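Local coordinates for cobalamin-binding protein (Desulfitobacterium hafniense, PDB 4JGI) that binds methylcobalamin through an axial histidine on its cobalt and is probably the corrinoid-carrying component of an O-demethylase methyl-transfer system, at residues L38-F42 with A73-L77; V97-H102 with G148-A153; K106-R110 with F121-I125; V133-K137 with A163-L169; L173-I177 with I205-W209. All blocks are in the same frame, centred on the assembly; numbering follows the deposited sequence.

Contact 1: residues L38-F42 with A73-L77; sequences LIKAF and AMDKL
Residues 38-42 and 73-77 are both alpha-helical and run antiparallel, their short axes 175° apart and 11.3 Å at closest approach. This wide spacing is filled by side chains from both helices, with Ile39 and Met74 nearest in CA register at 7.5 Å. Along the second segment, Ala73 comes first: its CB lies 4.0 Å from Phe42 CE2, with Phe42 in the m rotamer. Met74 follows, with all three chi angles near -60°, which carries SD across to 3.6 Å from Ile39 CG1. One turn after Ala73, Leu77 (m, t) points its CB at the other helix and inserts CD1 among three side chains, 3.8 Å from Ile39 CG1, 4.2 Å from Leu38 CD2 and 4.4 Å from Phe42 CE2. Leu38 and Phe42 also pack on helices 4-12 and 16-29. The contact is wholly apolar, burying 248 Å², and is characteristic of the core of the N-terminal helical-bundle domain of B12-binding proteins.

Contact 2: residues V97-H102 with G148-A153; sequences VEGDLH and GVLTLA
Asp100 lays its carboxylate over the start of 148-153, where OD2 accepts hydrogen bonds from Val149 N at 2.8 Å and Leu150 N at 2.9 Å, both near 165° at the hydrogen. Its OD1 takes His102 N at 3.0 Å in an Asx turn and His102 ND1 at 2.8 Å. The imidazole (chi1 m, chi2 89°) is thereby oriented for NE2 to ligate cobalt of methylcobalamin, and Val149 CG1 lies over one ring face, 3.2 Å from His102 ND1. Residues 97-100 form a type II turn closed by Asp100 N to Val97 O at 3.0 Å. Gly99 (phi 105°) has its CA 5.0 Å from that of Ala153. Val97 CG2 packs 3.6 Å from Ala153 CB, and Ala153 CA approaches Glu98 O at 3.6 Å in a CH...O contact. This loop carries Asp100 and His102 of the DxHxxG motif of the Rossmann-like B12-binding domain: it links strand 91-96 to helix 104-115 and rests against Leu150, the N-cap of helix 151-166, which follows strand 143-147.

Contact 3: residues K106-R110 with F121-I125; sequences KNIFR and FDLGI
Within the beta-alpha-beta unit of strand 91-96, helix 104-115 and strand 119-122, at the cobalamin pocket, to which Lys106 belongs, a salt-bridge network ties the helix to strand 119-122 through Asp122. Residues 106-110 are helical, while 121-122 are extended. CA atoms pair most closely as Arg110 with Asp122 (7.7 Å) and Lys106 with Gly124 (8.9 Å). Lys106 (t, t, p, p) and Arg110 (t, t, p), one turn apart, point their CB atoms at the strand and converge on Asp122 (t). Lys106 NZ donates to Asp122 OD1 at 2.8 Å, and Arg110 NH1 donates to Asp122 OD2 at 2.7 Å. Lys106 NZ also donates to Asn107 OD1 at 3.0 Å, and Lys106 CE lies 3.5 Å from Gly124 O. Gly124 N closes an Asx turn on Asp122 OD1 at 3.1 Å, and its backbone angles (89/-142) would jam a CB against the preceding carbonyl O. One carboxylate thus meets two cations and a backbone amide, so the contact is electrostatic despite its modest 184 Å² buried.

Contact 4: residues V133-K137 with A163-L169; sequences VDKVK and ALKAEGL
The contact, which lies away from the cobalamin site and joins two helices of the Rossmann-like domain, buries 312 Å² in all. Its apolar part links helix 129-139, through residues 133-137, to the end of helix 151-166 and the turn that follows it. Nearest CA pairs are Val133 with Leu164 at 6.5 Å and Lys137 with Leu169 at 7.8 Å. Val133 and Val136, both t, turn their CB atoms toward the partner. Val133 CG2 lies 3.7 Å from Ala163 CB and 4.0 Å from Leu164 CD2, and Val133 CG1 is 3.9 Å from Glu167 CG. Val136 CG1 reaches Leu164 CD2 at 4.1 Å and Leu169 CD1 at 4.0 Å, with Lys137 CG 3.8 Å from Leu169 CD1.

Backbone hydrogen bonds shape the second segment: Leu169 N to Leu164 O and Gly168 N to Lys165 O, both 3.0 Å, make a Schellman motif with Gly168 at phi 72°. The reversal brings Leu169 back against helix 129-139.

The ionic component is a single salt bridge, Lys137 NZ to Glu167 OE1 at 3.2 Å, made by an extended lysine (m, t, t, t) and a folded glutamate (m, m). The chemistry is thus that of an apolar seam with one ion pair at its exposed border.

Contact 5: residues L173-I177 with I205-W209; sequences LKVII and ICQRW
This is helix-on-sheet packing in the Rossmann-like B12-binding domain, whose parallel sheet has strand order 2-1-3-4-5. Strand 174-178, between 143-147 and 194-195 in that sheet, is covered here by the last turn of C-terminal helix 199-209. The short axes of 174-177 and 205-209 run antiparallel at 174° and approach to 10.4 Å, and 276 Å² is buried. In CA register, Lys174 faces Trp209 at 7.8 Å and Ile176 faces Cys206 at 8.2 Å. The extended backbone directs the CB atoms of Lys174 and Ile176 toward the helix, with that of the intervening Val175 directed away. Ile176 (t, t) meets two successive residues of the helix: CD1 lies 4.0 Å from Ile205 CG2, and CG2 is 4.2 Å from Cys206 SG. Ile176 also touches the bound cobalamin, so the packing continues into the pocket wall. Trp209 (chi1 m, chi2 -25°), the most extensively covered residue of the pair of segments, places its indole against the strand. Ile176 CB is at the ring edge, 3.8 Å from Trp209 CZ3. Lys174 CB sits over the face in a CH-pi contact, 3.6 Å from the centroid of the six-membered ring of Trp209 and 12° off its normal.

Contact 1 belongs to the N-terminal helical domain, with its centre about 34 Å from those of contacts 2 and 4, which lie across the chain's centre. Cobalamin is reached by contacts 2, 3 and 5: contact 2 supplies the cobalt ligand, Ile108 and Phe109 of contact 3 touch the cofactor, and so does Ile176 of contact 5. Contact 3 is nested in the loop closed by contact 2, and they meet where Leu101 CD2 lies 3.8 Å from Ile125 CD1. Contacts 3 and 5 join through Phe109 CZ and Cys206 SG at 4.0 Å. Contact 4 shares helix 151-166 with contact 2 and touches contact 5 at Val136 CG1 to Leu173 CD2, 3.7 Å.

Contact 1: residues L38-F42 with A73-L77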
# COMPACT_ATOMS: atom_id res chain seq x y z
N LEU A 38 15.31 10.87 3.94
CA LEU A 38 14.31 11.66 3.27
C LEU A 38 13.15 10.77 2.83
O LEU A 38 11.98 11.11 3.02
CB LEU A 38 14.89 12.43 2.10
CG LEU A 38 13.88 13.36 1.44
CD1 LEU A 38 13.30 14.39 2.38
CD2 LEU A 38 14.50 14.03 0.21
N ILE A 39 13.48 9.62 2.31
CA ILE A 39 12.44 8.62 1.95
C ILE A 39 11.57 8.27 3.13
O ILE A 39 10.31 8.30 3.04
CB ILE A 39 13.08 7.39 1.36
CG1 ILE A 39 13.64 7.75 -0.03
CG2 ILE A 39 12.09 6.22 1.24
CD1 ILE A 39 14.63 6.73 -0.54
N LYS A 40 12.20 8.00 4.28
CA LYS A 40 11.42 7.71 5.48
C LYS A 40 10.52 8.87 5.90
O LYS A 40 9.35 8.70 6.28
CB LYS A 40 12.35 7.32 6.65
CG LYS A 40 11.66 6.88 7.93
CD LYS A 40 11.60 5.35 8.23
CE LYS A 40 10.83 5.07 9.55
NZ LYS A 40 10.95 3.74 10.29
N ALA A 41 11.03 10.09 5.78
CA ALA A 41 10.22 11.23 6.08
C ALA A 41 9.00 11.38 5.15
O ALA A 41 7.91 11.72 5.57
CB ALA A 41 11.06 12.50 6.04
N PHE A 42 9.23 11.16 3.84
CA PHE A 42 8.13 11.15 2.93
C PHE A 42 7.09 10.07 3.21
O PHE A 42 5.85 10.29 3.11
CB PHE A 42 8.64 11.09 1.48
CG PHE A 42 9.32 12.33 0.99
CD1 PHE A 42 9.01 13.61 1.46
CD2 PHE A 42 10.20 12.21 -0.11
CE1 PHE A 42 9.60 14.78 0.90
CE2 PHE A 42 10.77 13.35 -0.68
CZ PHE A 42 10.50 14.61 -0.15
N ALA A 73 9.09 11.29 -6.54
CA ALA A 73 10.22 11.53 -5.63
C ALA A 73 11.12 10.35 -5.55
O ALA A 73 12.34 10.50 -5.60
CB ALA A 73 9.70 11.87 -4.22
N MET A 74 10.54 9.15 -5.43
CA MET A 74 11.35 7.91 -5.39
C MET A 74 12.16 7.68 -6.62
O MET A 74 13.30 7.25 -6.51
CB MET A 74 10.50 6.71 -5.14
CG MET A 74 9.86 6.80 -3.80
SD MET A 74 11.05 6.83 -2.42
CE MET A 74 11.87 5.42 -2.91
N ASP A 75 11.61 8.04 -7.78
CA ASP A 75 12.31 7.85 -9.05
C ASP A 75 13.53 8.77 -9.09
O ASP A 75 14.57 8.40 -9.65
CB ASP A 75 11.40 8.21 -10.26
CG ASP A 75 10.24 7.25 -10.48
OD1 ASP A 75 10.32 6.09 -10.05
OD2 ASP A 75 9.26 7.69 -11.17
N LYS A 76 13.41 9.96 -8.51
CA LYS A 76 14.54 10.86 -8.49
C LYS A 76 15.61 10.47 -7.53
O LYS A 76 16.79 10.72 -7.82
CB LYS A 76 14.13 12.25 -8.15
CG LYS A 76 13.44 12.90 -9.27
CD LYS A 76 13.05 14.31 -8.94
CE LYS A 76 12.01 14.85 -9.94
NZ LYS A 76 10.68 14.11 -9.85
N LEU A 77 15.21 9.88 -6.41
CA LEU A 77 16.13 9.54 -5.36
C LEU A 77 16.85 8.24 -5.59
O LEU A 77 17.84 7.99 -4.94
CB LEU A 77 15.42 9.52 -4.01
CG LEU A 77 15.00 10.92 -3.47
CD1 LEU A 77 13.96 10.77 -2.37
CD2 LEU A 77 16.16 11.71 -2.92

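Contact 2: residues V97-H102 with G148-A153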
# COMPACT_ATOMS: atom_id res chain seq x y z
N VAL A 97 -11.07 -9.64 -5.73
CA VAL A 97 -11.45 -11.03 -5.67
C VAL A 97 -12.65 -11.39 -6.54
O VAL A 97 -13.37 -10.56 -7.01
CB VAL A 97 -11.77 -11.39 -4.21
CG1 VAL A 97 -10.55 -11.25 -3.32
CG2 VAL A 97 -12.97 -10.67 -3.65
N GLU A 98 -12.84 -12.69 -6.69
CA GLU A 98 -13.84 -13.26 -7.49
C GLU A 98 -15.23 -12.67 -7.05
O GLU A 98 -15.64 -12.62 -5.88
CB GLU A 98 -13.80 -14.81 -7.39
CG GLU A 98 -14.88 -15.49 -8.28
CD GLU A 98 -14.62 -16.94 -8.57
OE1 GLU A 98 -13.74 -17.27 -9.30
OE2 GLU A 98 -15.37 -17.78 -8.02
N GLY A 99 -15.94 -12.23 -8.07
CA GLY A 99 -17.28 -11.69 -7.90
C GLY A 99 -17.28 -10.20 -8.02
O GLY A 99 -18.36 -9.62 -8.12
N ASP A 100 -16.06 -9.60 -8.05
CA ASP A 100 -15.92 -8.16 -8.04
C ASP A 100 -15.13 -7.57 -9.17
O ASP A 100 -14.09 -8.05 -9.57
CB ASP A 100 -15.36 -7.74 -6.68
CG ASP A 100 -15.97 -6.48 -6.15
OD1 ASP A 100 -15.64 -5.42 -6.77
OD2 ASP A 100 -16.77 -6.49 -5.18
N LEU A 101 -15.64 -6.43 -9.70
CA LEU A 101 -14.95 -5.74 -10.80
C LEU A 101 -14.42 -4.35 -10.38
O LEU A 101 -13.89 -3.58 -11.27
CB LEU A 101 -15.90 -5.53 -11.98
CG LEU A 101 -16.46 -6.84 -12.51
CD1 LEU A 101 -17.41 -6.53 -13.64
CD2 LEU A 101 -15.42 -7.79 -13.03
N HIS A 102 -14.52 -4.01 -9.13
CA HIS A 102 -14.07 -2.69 -8.67
C HIS A 102 -12.59 -2.66 -8.45
O HIS A 102 -12.15 -3.51 -7.65
CB HIS A 102 -14.86 -2.28 -7.42
CG HIS A 102 -16.34 -2.13 -7.63
ND1 HIS A 102 -17.20 -3.18 -7.48
CD2 HIS A 102 -17.14 -1.04 -7.78
CE1 HIS A 102 -18.45 -2.78 -7.67
NE2 HIS A 102 -18.43 -1.49 -7.88
N GLY A 148 -12.54 -5.87 -2.36
CA GLY A 148 -13.88 -6.21 -2.77
C GLY A 148 -14.90 -5.33 -2.13
O GLY A 148 -14.67 -4.73 -1.07
N VAL A 149 -16.11 -5.37 -2.73
CA VAL A 149 -17.24 -4.65 -2.17
C VAL A 149 -18.52 -5.49 -2.12
O VAL A 149 -19.21 -5.48 -1.07
CB VAL A 149 -17.53 -3.29 -2.88
CG1 VAL A 149 -17.45 -3.49 -4.35
CG2 VAL A 149 -18.94 -2.77 -2.51
N LEU A 150 -18.84 -6.20 -3.15
CA LEU A 150 -20.09 -6.97 -3.13
C LEU A 150 -20.02 -8.06 -2.04
O LEU A 150 -18.95 -8.56 -1.70
CB LEU A 150 -20.27 -7.65 -4.45
CG LEU A 150 -20.37 -6.74 -5.70
CD1 LEU A 150 -20.85 -7.53 -6.91
CD2 LEU A 150 -21.21 -5.53 -5.43
N THR A 151 -21.17 -8.48 -1.57
CA THR A 151 -21.21 -9.49 -0.50
C THR A 151 -20.60 -10.78 -0.98
O THR A 151 -19.87 -11.42 -0.24
CB THR A 151 -22.64 -9.66 0.09
OG1 THR A 151 -23.08 -8.40 0.62
CG2 THR A 151 -22.65 -10.65 1.21
N LEU A 152 -20.82 -11.15 -2.23
CA LEU A 152 -20.18 -12.34 -2.82
C LEU A 152 -18.65 -12.27 -2.79
O LEU A 152 -17.92 -13.29 -2.63
CB LEU A 152 -20.62 -12.50 -4.28
CG LEU A 152 -20.42 -13.79 -5.04
CD1 LEU A 152 -21.45 -14.79 -4.51
CD2 LEU A 152 -20.56 -13.62 -6.57
N ALA A 153 -18.13 -11.05 -3.03
CA ALA A 153 -16.69 -10.82 -2.97
C ALA A 153 -16.20 -10.99 -1.55
O ALA A 153 -15.08 -11.49 -1.34
CB ALA A 153 -16.36 -9.35 -3.49

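Contact 3: residues K106-R110 with F121-I125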
# COMPACT_ATOMS: atom_id res chain seq x y z
N LYS A 106 -8.18 -0.36 -5.28
CA LYS A 106 -7.05 -1.30 -5.29
C LYS A 106 -5.90 -0.65 -6.00
O LYS A 106 -4.76 -0.80 -5.58
CB LYS A 106 -7.49 -2.59 -6.02
CG LYS A 106 -6.33 -3.58 -6.21
CD LYS A 106 -6.73 -4.83 -6.93
CE LYS A 106 -7.07 -4.64 -8.44
NZ LYS A 106 -6.03 -4.33 -9.44
N ASN A 107 -6.17 0.02 -7.11
CA ASN A 107 -5.07 0.61 -7.87
C ASN A 107 -4.41 1.83 -7.20
O ASN A 107 -3.24 2.11 -7.41
CB ASN A 107 -5.55 0.90 -9.27
CG ASN A 107 -5.81 -0.33 -10.07
OD1 ASN A 107 -5.40 -1.38 -9.72
ND2 ASN A 107 -6.44 -0.16 -11.19
N ILE A 108 -5.19 2.59 -6.42
CA ILE A 108 -4.63 3.63 -5.55
C ILE A 108 -3.65 3.03 -4.56
O ILE A 108 -2.52 3.48 -4.43
CB ILE A 108 -5.75 4.46 -4.86
CG1 ILE A 108 -6.55 5.20 -5.90
CG2 ILE A 108 -5.16 5.37 -3.84
CD1 ILE A 108 -7.76 5.94 -5.34
N PHE A 109 -4.04 1.94 -3.93
CA PHE A 109 -3.16 1.23 -3.06
C PHE A 109 -1.95 0.66 -3.77
O PHE A 109 -0.85 0.82 -3.25
CB PHE A 109 -3.95 0.15 -2.32
CG PHE A 109 -3.07 -0.73 -1.47
CD1 PHE A 109 -2.55 -0.26 -0.24
CD2 PHE A 109 -2.71 -1.97 -1.87
CE1 PHE A 109 -1.65 -1.05 0.51
CE2 PHE A 109 -1.86 -2.75 -1.11
CZ PHE A 109 -1.34 -2.30 0.10
N ARG A 110 -2.13 0.07 -4.94
CA ARG A 110 -1.04 -0.46 -5.70
C ARG A 110 -0.01 0.64 -5.95
O ARG A 110 1.21 0.43 -5.78
CB ARG A 110 -1.57 -1.02 -7.05
CG ARG A 110 -0.48 -1.53 -7.93
CD ARG A 110 -1.04 -1.86 -9.31
NE ARG A 110 -1.53 -0.68 -10.00
CZ ARG A 110 -2.35 -0.66 -11.06
NH1 ARG A 110 -2.94 -1.75 -11.51
NH2 ARG A 110 -2.68 0.52 -11.61
N PHE A 121 2.56 -7.77 -7.00
CA PHE A 121 2.03 -8.67 -8.03
C PHE A 121 0.51 -8.45 -8.12
O PHE A 121 -0.27 -8.98 -7.31
CB PHE A 121 2.36 -10.10 -7.75
CG PHE A 121 3.82 -10.37 -7.58
CD1 PHE A 121 4.48 -10.19 -6.38
CD2 PHE A 121 4.58 -10.81 -8.70
CE1 PHE A 121 5.83 -10.41 -6.24
CE2 PHE A 121 5.96 -11.01 -8.57
CZ PHE A 121 6.57 -10.83 -7.33
N ASP A 122 0.13 -7.57 -9.06
CA ASP A 122 -1.26 -7.26 -9.29
C ASP A 122 -1.94 -8.23 -10.19
O ASP A 122 -1.56 -8.34 -11.38
CB ASP A 122 -1.36 -5.82 -9.80
CG ASP A 122 -2.77 -5.41 -10.15
OD1 ASP A 122 -3.73 -5.94 -9.55
OD2 ASP A 122 -2.87 -4.45 -11.00
N LEU A 123 -2.87 -9.00 -9.63
CA LEU A 123 -3.54 -10.04 -10.37
C LEU A 123 -4.80 -9.52 -11.12
O LEU A 123 -5.45 -10.24 -11.87
CB LEU A 123 -3.93 -11.22 -9.48
CG LEU A 123 -2.71 -11.89 -8.81
CD1 LEU A 123 -3.18 -12.99 -7.92
CD2 LEU A 123 -1.88 -12.59 -9.86
N GLY A 124 -5.17 -8.28 -10.88
CA GLY A 124 -6.31 -7.66 -11.54
C GLY A 124 -7.65 -7.84 -10.86
O GLY A 124 -7.70 -7.86 -9.64
N ILE A 125 -8.73 -8.03 -11.61
CA ILE A 125 -10.12 -8.12 -11.05
C ILE A 125 -10.77 -9.51 -11.20
O ILE A 125 -10.30 -10.26 -12.10
CB ILE A 125 -11.03 -7.04 -11.64
CG1 ILE A 125 -11.17 -7.17 -13.15
CG2 ILE A 125 -10.43 -5.66 -11.38
CD1 ILE A 125 -12.09 -6.17 -13.76

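Contact 4: residues V133-K137 with A163-L169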
# COMPACT_ATOMS: atom_id res chain seq x y z
N VAL A 133 -4.21 -18.29 -4.75
CA VAL A 133 -3.41 -19.25 -4.02
C VAL A 133 -2.21 -19.75 -4.82
O VAL A 133 -1.05 -19.83 -4.29
CB VAL A 133 -4.27 -20.41 -3.52
CG1 VAL A 133 -3.39 -21.54 -2.92
CG2 VAL A 133 -5.30 -19.94 -2.58
N ASP A 134 -2.37 -20.04 -6.11
CA ASP A 134 -1.24 -20.41 -6.95
C ASP A 134 -0.15 -19.35 -7.03
O ASP A 134 1.07 -19.64 -6.95
CB ASP A 134 -1.71 -20.91 -8.32
CG ASP A 134 -2.43 -22.34 -8.22
OD1 ASP A 134 -2.40 -23.02 -7.14
OD2 ASP A 134 -3.09 -22.79 -9.17
N LYS A 135 -0.54 -18.07 -7.06
CA LYS A 135 0.42 -17.03 -7.10
C LYS A 135 1.22 -16.92 -5.77
O LYS A 135 2.37 -16.67 -5.76
CB LYS A 135 -0.24 -15.68 -7.40
CG LYS A 135 0.77 -14.59 -7.76
CD LYS A 135 1.48 -14.87 -9.12
CE LYS A 135 2.25 -13.70 -9.61
NZ LYS A 135 2.75 -14.10 -10.98
N VAL A 136 0.55 -17.16 -4.66
CA VAL A 136 1.20 -17.14 -3.34
C VAL A 136 2.21 -18.28 -3.28
O VAL A 136 3.34 -18.07 -2.84
CB VAL A 136 0.17 -17.25 -2.24
CG1 VAL A 136 0.81 -17.52 -0.89
CG2 VAL A 136 -0.74 -16.06 -2.15
N LYS A 137 1.85 -19.46 -3.78
CA LYS A 137 2.84 -20.54 -3.84
C LYS A 137 4.06 -20.21 -4.68
O LYS A 137 5.17 -20.62 -4.36
CB LYS A 137 2.22 -21.84 -4.41
CG LYS A 137 1.15 -22.45 -3.56
CD LYS A 137 0.52 -23.63 -4.26
CE LYS A 137 -0.50 -24.26 -3.33
NZ LYS A 137 -0.94 -25.61 -3.72
N ALA A 163 -8.53 -21.21 1.96
CA ALA A 163 -7.65 -21.95 1.06
C ALA A 163 -6.17 -21.83 1.41
O ALA A 163 -5.43 -22.75 1.32
CB ALA A 163 -7.86 -21.53 -0.36
N LEU A 164 -5.74 -20.66 1.85
CA LEU A 164 -4.36 -20.47 2.29
C LEU A 164 -4.10 -21.29 3.54
O LEU A 164 -2.98 -21.83 3.69
CB LEU A 164 -4.06 -18.99 2.53
CG LEU A 164 -4.11 -18.14 1.22
CD1 LEU A 164 -4.07 -16.67 1.68
CD2 LEU A 164 -2.94 -18.47 0.33
N LYS A 165 -5.08 -21.38 4.43
CA LYS A 165 -4.98 -22.22 5.63
C LYS A 165 -4.85 -23.71 5.21
O LYS A 165 -3.95 -24.43 5.73
CB LYS A 165 -6.19 -22.00 6.60
CG LYS A 165 -6.17 -20.72 7.42
CD LYS A 165 -7.40 -20.55 8.37
CE LYS A 165 -7.74 -19.03 8.67
NZ LYS A 165 -9.09 -18.36 9.22
N ALA A 166 -5.67 -24.15 4.27
CA ALA A 166 -5.63 -25.55 3.83
C ALA A 166 -4.31 -25.96 3.20
O ALA A 166 -3.87 -27.10 3.34
CB ALA A 166 -6.78 -25.81 2.89
N GLU A 167 -3.66 -25.02 2.53
CA GLU A 167 -2.42 -25.26 1.86
C GLU A 167 -1.24 -25.05 2.77
O GLU A 167 -0.14 -25.16 2.28
CB GLU A 167 -2.30 -24.31 0.64
CG GLU A 167 -3.37 -24.58 -0.40
CD GLU A 167 -3.40 -26.06 -0.86
OE1 GLU A 167 -2.32 -26.70 -1.07
OE2 GLU A 167 -4.50 -26.67 -0.93
N GLY A 168 -1.43 -24.70 4.06
CA GLY A 168 -0.27 -24.47 4.95
C GLY A 168 0.54 -23.21 4.69
O GLY A 168 1.70 -23.09 5.05
N LEU A 169 -0.08 -22.28 3.99
CA LEU A 169 0.55 -20.99 3.64
C LEU A 169 0.18 -19.80 4.55
O LEU A 169 0.94 -18.79 4.61
CB LEU A 169 0.24 -20.62 2.19
CG LEU A 169 0.62 -21.70 1.16
CD1 LEU A 169 -0.07 -21.33 -0.15
CD2 LEU A 169 2.13 -21.70 0.99

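Contact 5: residues L173-I177 with I205-W209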
# COMPACT_ATOMS: atom_id res chain seq x y z
N LEU A 173 2.23 -15.56 6.23
CA LEU A 173 1.99 -14.27 5.57
C LEU A 173 0.95 -13.49 6.34
O LEU A 173 0.28 -14.00 7.22
CB LEU A 173 1.59 -14.47 4.13
CG LEU A 173 0.44 -15.43 3.91
CD1 LEU A 173 -0.88 -14.71 4.12
CD2 LEU A 173 0.48 -15.91 2.47
N LYS A 174 0.78 -12.22 5.98
CA LYS A 174 -0.22 -11.40 6.55
C LYS A 174 -1.25 -11.12 5.45
O LYS A 174 -0.86 -10.93 4.31
CB LYS A 174 0.44 -10.10 6.97
CG LYS A 174 1.42 -10.27 8.12
CD LYS A 174 0.71 -10.61 9.39
CE LYS A 174 1.72 -10.75 10.55
NZ LYS A 174 0.91 -10.92 11.76
N VAL A 175 -2.50 -11.03 5.82
CA VAL A 175 -3.63 -10.74 4.92
C VAL A 175 -4.23 -9.41 5.30
O VAL A 175 -4.65 -9.20 6.43
CB VAL A 175 -4.72 -11.78 4.96
CG1 VAL A 175 -5.84 -11.44 4.01
CG2 VAL A 175 -4.10 -13.16 4.56
N ILE A 176 -4.27 -8.48 4.33
CA ILE A 176 -4.94 -7.18 4.51
C ILE A 176 -6.09 -7.10 3.50
O ILE A 176 -5.92 -7.46 2.34
CB ILE A 176 -3.96 -6.00 4.44
CG1 ILE A 176 -4.69 -4.69 4.79
CG2 ILE A 176 -3.30 -5.87 3.08
CD1 ILE A 176 -3.73 -3.54 4.96
N ILE A 177 -7.24 -6.60 3.97
CA ILE A 177 -8.39 -6.42 3.10
C ILE A 177 -8.73 -4.92 3.03
O ILE A 177 -8.49 -4.14 3.95
CB ILE A 177 -9.62 -7.25 3.52
CG1 ILE A 177 -10.12 -6.77 4.91
CG2 ILE A 177 -9.19 -8.73 3.51
CD1 ILE A 177 -11.40 -7.43 5.32
N ILE A 205 0.01 0.15 7.55
CA ILE A 205 -0.10 -1.22 8.11
C ILE A 205 0.95 -2.16 7.57
O ILE A 205 1.65 -2.91 8.32
CB ILE A 205 -1.52 -1.76 7.98
CG1 ILE A 205 -2.53 -0.98 8.81
CG2 ILE A 205 -1.56 -3.26 8.26
CD1 ILE A 205 -3.96 -1.14 8.39
N CYS A 206 1.12 -2.14 6.28
CA CYS A 206 2.00 -3.04 5.62
C CYS A 206 3.48 -2.75 5.95
O CYS A 206 4.30 -3.66 6.15
CB CYS A 206 1.79 -2.93 4.11
SG CYS A 206 0.25 -3.67 3.49
N GLN A 207 3.79 -1.48 6.05
CA GLN A 207 5.14 -1.07 6.47
C GLN A 207 5.50 -1.55 7.90
O GLN A 207 6.62 -2.02 8.10
CB GLN A 207 5.32 0.43 6.38
CG GLN A 207 5.41 0.96 4.96
CD GLN A 207 6.74 0.71 4.21
OE1 GLN A 207 7.43 -0.30 4.36
NE2 GLN A 207 7.08 1.66 3.36
N ARG A 208 4.53 -1.54 8.80
CA ARG A 208 4.71 -2.07 10.13
C ARG A 208 4.99 -3.56 10.11
O ARG A 208 5.80 -4.07 10.90
CB ARG A 208 3.52 -1.74 11.06
CG ARG A 208 3.36 -0.26 11.36
CD ARG A 208 2.16 0.12 12.14
NE ARG A 208 2.34 1.48 12.67
CZ ARG A 208 1.76 1.95 13.78
NH1 ARG A 208 0.81 1.24 14.35
NH2 ARG A 208 2.06 3.18 14.28
N TRP A 209 4.29 -4.32 9.23
CA TRP A 209 4.56 -5.76 9.16
C TRP A 209 5.92 -6.18 8.61
O TRP A 209 6.44 -7.25 8.94
CB TRP A 209 3.47 -6.32 8.27
CG TRP A 209 2.13 -6.44 8.90
CD1 TRP A 209 1.82 -6.58 10.25
CD2 TRP A 209 0.89 -6.55 8.21
NE1 TRP A 209 0.48 -6.74 10.40
CE2 TRP A 209 -0.12 -6.72 9.16
CE3 TRP A 209 0.52 -6.47 6.84
CZ2 TRP A 209 -1.46 -6.84 8.83
CZ3 TRP A 209 -0.81 -6.60 6.53
CH2 TRP A 209 -1.78 -6.84 7.48